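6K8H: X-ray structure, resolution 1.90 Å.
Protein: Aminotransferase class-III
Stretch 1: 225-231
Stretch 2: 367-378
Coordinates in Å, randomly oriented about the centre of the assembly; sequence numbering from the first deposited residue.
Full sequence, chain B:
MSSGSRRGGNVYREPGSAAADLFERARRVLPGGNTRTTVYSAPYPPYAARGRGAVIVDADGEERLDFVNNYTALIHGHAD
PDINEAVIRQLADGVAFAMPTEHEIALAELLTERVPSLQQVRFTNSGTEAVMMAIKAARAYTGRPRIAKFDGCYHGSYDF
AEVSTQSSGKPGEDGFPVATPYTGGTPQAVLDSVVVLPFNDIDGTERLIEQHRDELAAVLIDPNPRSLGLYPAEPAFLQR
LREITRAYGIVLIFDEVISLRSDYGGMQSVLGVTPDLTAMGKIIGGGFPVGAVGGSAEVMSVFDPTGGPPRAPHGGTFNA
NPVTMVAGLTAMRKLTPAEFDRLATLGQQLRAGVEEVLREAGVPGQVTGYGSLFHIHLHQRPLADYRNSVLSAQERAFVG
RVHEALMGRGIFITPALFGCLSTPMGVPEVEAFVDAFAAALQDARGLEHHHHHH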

# COMPACT_ATOMS: atom_id res chain seq x y z
N PRO B 225 -10.43 1.12 -19.33
CA PRO B 225 -8.99 1.03 -19.12
C PRO B 225 -8.14 2.02 -19.93
O PRO B 225 -8.25 2.05 -21.14
N ARG B 226 -7.28 2.75 -19.24
CA ARG B 226 -6.35 3.70 -19.92
C ARG B 226 -5.40 2.91 -20.82
O ARG B 226 -5.10 3.38 -21.92
N SER B 227 -4.96 1.74 -20.35
CA SER B 227 -4.00 0.93 -21.10
C SER B 227 -4.52 0.53 -22.47
O SER B 227 -3.73 0.34 -23.41
N LEU B 228 -5.84 0.43 -22.63
CA LEU B 228 -6.44 0.06 -23.90
C LEU B 228 -7.03 1.26 -24.65
O LEU B 228 -7.90 1.08 -25.50
N GLY B 229 -6.55 2.46 -24.36
CA GLY B 229 -6.99 3.64 -25.09
C GLY B 229 -8.19 4.36 -24.54
O GLY B 229 -8.76 5.21 -25.25
N LEU B 230 -8.62 4.07 -23.31
CA LEU B 230 -9.76 4.77 -22.69
C LEU B 230 -11.01 4.63 -23.56
O LEU B 230 -11.75 5.58 -23.79
N TYR B 231 -11.25 3.42 -24.03
CA TYR B 231 -12.51 3.10 -24.69
C TYR B 231 -13.28 2.16 -23.78
O TYR B 231 -12.78 1.07 -23.46
N VAL B 367 -10.29 11.14 -30.53
CA VAL B 367 -10.18 11.43 -29.12
C VAL B 367 -11.27 10.65 -28.40
O VAL B 367 -12.46 10.79 -28.74
N THR B 368 -10.87 9.84 -27.43
CA THR B 368 -11.83 9.16 -26.57
C THR B 368 -11.85 9.85 -25.22
O THR B 368 -10.95 10.62 -24.88
N GLY B 369 -12.89 9.57 -24.44
CA GLY B 369 -12.93 10.09 -23.09
C GLY B 369 -14.33 10.15 -22.55
O GLY B 369 -15.32 9.95 -23.26
N TYR B 370 -14.40 10.45 -21.25
CA TYR B 370 -15.67 10.55 -20.55
C TYR B 370 -15.47 11.42 -19.32
O TYR B 370 -14.41 11.35 -18.68
N GLY B 371 -16.46 12.23 -18.98
CA GLY B 371 -16.29 13.15 -17.87
C GLY B 371 -15.02 13.96 -18.07
O GLY B 371 -14.79 14.54 -19.14
N SER B 372 -14.13 13.94 -17.07
CA SER B 372 -12.91 14.74 -17.10
C SER B 372 -11.68 13.93 -17.51
O SER B 372 -10.55 14.38 -17.28
N LEU B 373 -11.87 12.77 -18.14
CA LEU B 373 -10.78 11.95 -18.64
C LEU B 373 -10.80 11.94 -20.16
O LEU B 373 -11.87 11.86 -20.78
N PHE B 374 -9.61 12.01 -20.77
CA PHE B 374 -9.54 12.00 -22.23
C PHE B 374 -8.25 11.32 -22.68
O PHE B 374 -7.27 11.24 -21.94
N HIS B 375 -8.27 10.84 -23.92
CA HIS B 375 -7.13 10.15 -24.54
C HIS B 375 -7.07 10.56 -26.01
O HIS B 375 -8.03 10.32 -26.75
N ILE B 376 -5.96 11.20 -26.42
CA ILE B 376 -5.73 11.54 -27.82
C ILE B 376 -5.07 10.36 -28.52
O ILE B 376 -4.19 9.70 -27.96
N HIS B 377 -5.52 10.07 -29.74
CA HIS B 377 -4.99 9.00 -30.56
C HIS B 377 -4.61 9.57 -31.91
O HIS B 377 -5.40 10.30 -32.51
N LEU B 378 -3.41 9.22 -32.39
CA LEU B 378 -2.94 9.70 -33.69
C LEU B 378 -3.10 8.64 -34.77
O LEU B 378 -2.24 8.46 -35.65

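The contact sets an irregular loop against a beta hairpin, and its direct hydrogen bonds meet at one backbone carbonyl. Gly229 O accepts a hydrogen bond from Thr368 OG1 at 2.8 Å, with Thr368 pointing toward the loop in the p rotamer, and a weak one from His377 NE2 at 3.1 Å, where His377 (chi1 m) meets the oxygen at its ring edge. Gly229 suits this place: an ideal CB would lie 3.2 Å from His377 CE1, and its backbone angles by themselves call for glycine.

His375, chi1 t, also points toward the loop, and both its ring nitrogens have partners. His375 ND1 donates to Ile376 O (3.1 Å) within its own strand, while His375 NE2 lies 2.7 Å from a water that in turn donates to Arg226 O at 2.8 Å. Arg226 O also accepts from Gly229 N (3.0 Å), so water and loop backbone share it. The CA-to-CB bond of Arg226 points sideways and the end of its side chain leads off from the hairpin, so the close contact is left to its backbone O.

Leu230 supplies the apolar part, with the largest covered area. In the t, p rotamer, Leu230 CD2 reaches Leu373 CB at 3.9 Å, Gly369 CA at 3.8 Å and Phe374 N at 3.6 Å, while Leu230 CB packs 3.8 Å from His375 CB. Leu230 N is satisfied within the loop, donating to Pro225 O at 3.0 Å.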

# COMPACT_ATOMS: atom_id res chain seq x y z
CB PRO B 225 -8.66 -0.41 -19.52
CG PRO B 225 -9.77 -0.80 -20.47
CD PRO B 225 -10.99 -0.05 -19.99
CB ARG B 226 -5.54 4.48 -18.88
CG ARG B 226 -4.14 4.81 -19.37
CD ARG B 226 -3.34 5.66 -18.41
NE ARG B 226 -3.27 5.06 -17.10
CZ ARG B 226 -2.41 4.11 -16.76
NH1 ARG B 226 -1.55 3.64 -17.65
NH2 ARG B 226 -2.40 3.64 -15.53
CB SER B 227 -3.67 -0.32 -20.29
OG SER B 227 -2.58 -0.10 -19.42
CB LEU B 228 -7.49 -1.04 -23.68
CG LEU B 228 -6.95 -2.36 -23.08
CD1 LEU B 228 -8.04 -3.47 -22.94
CD2 LEU B 228 -5.78 -2.88 -23.87
CB LEU B 230 -9.46 6.25 -22.43
CG LEU B 230 -10.26 6.94 -21.32
CD1 LEU B 230 -9.87 6.33 -19.96
CD2 LEU B 230 -10.04 8.44 -21.30
CB TYR B 231 -12.28 2.47 -26.06
CG TYR B 231 -13.55 2.14 -26.78
CD1 TYR B 231 -14.29 3.13 -27.41
CD2 TYR B 231 -14.03 0.84 -26.81
CE1 TYR B 231 -15.47 2.82 -28.07
CE2 TYR B 231 -15.19 0.52 -27.45
CZ TYR B 231 -15.91 1.51 -28.08
OH TYR B 231 -17.08 1.17 -28.73
CB VAL B 367 -10.30 12.94 -28.81
CG1 VAL B 367 -9.92 13.18 -27.36
CG2 VAL B 367 -9.40 13.75 -29.74
CB THR B 368 -11.49 7.67 -26.40
OG1 THR B 368 -10.18 7.51 -25.82
CG2 THR B 368 -11.55 6.94 -27.73
CB TYR B 370 -16.21 9.17 -20.14
CG TYR B 370 -17.64 9.27 -19.65
CD1 TYR B 370 -17.93 9.64 -18.34
CD2 TYR B 370 -18.71 9.03 -20.52
CE1 TYR B 370 -19.23 9.77 -17.91
CE2 TYR B 370 -20.02 9.15 -20.09
CZ TYR B 370 -20.27 9.53 -18.79
OH TYR B 370 -21.57 9.65 -18.37
CB SER B 372 -12.66 15.38 -15.73
OG SER B 372 -12.66 14.40 -14.72
CB LEU B 373 -10.91 10.51 -18.12
CG LEU B 373 -10.89 10.29 -16.61
CD1 LEU B 373 -11.31 8.86 -16.28
CD2 LEU B 373 -9.51 10.56 -16.07
CB PHE B 374 -9.64 13.42 -22.81
CG PHE B 374 -8.49 14.31 -22.44
CD1 PHE B 374 -7.34 14.34 -23.22
CD2 PHE B 374 -8.55 15.12 -21.32
CE1 PHE B 374 -6.28 15.15 -22.89
CE2 PHE B 374 -7.50 15.93 -20.98
CZ PHE B 374 -6.36 15.95 -21.76
CB HIS B 375 -7.27 8.63 -24.40
CG HIS B 375 -5.97 7.87 -24.47
ND1 HIS B 375 -4.99 8.15 -25.39
CD2 HIS B 375 -5.51 6.83 -23.73
CE1 HIS B 375 -3.97 7.32 -25.22
NE2 HIS B 375 -4.26 6.51 -24.22
CB ILE B 376 -4.85 12.80 -27.95
CG1 ILE B 376 -5.38 13.93 -27.06
CG2 ILE B 376 -4.80 13.26 -29.40
CD1 ILE B 376 -4.48 15.17 -27.05
CB HIS B 377 -6.03 7.90 -30.73
CG HIS B 377 -6.61 7.41 -29.45
ND1 HIS B 377 -5.94 6.52 -28.63
CD2 HIS B 377 -7.79 7.67 -28.84
CE1 HIS B 377 -6.69 6.24 -27.57
NE2 HIS B 377 -7.82 6.94 -27.67
CB LEU B 378 -1.50 10.19 -33.58
CG LEU B 378 -1.41 11.31 -32.53
CD1 LEU B 378 -0.05 11.97 -32.53
CD2 LEU B 378 -2.50 12.36 -32.75
O HOH W 1 -2.83 4.96 -22.52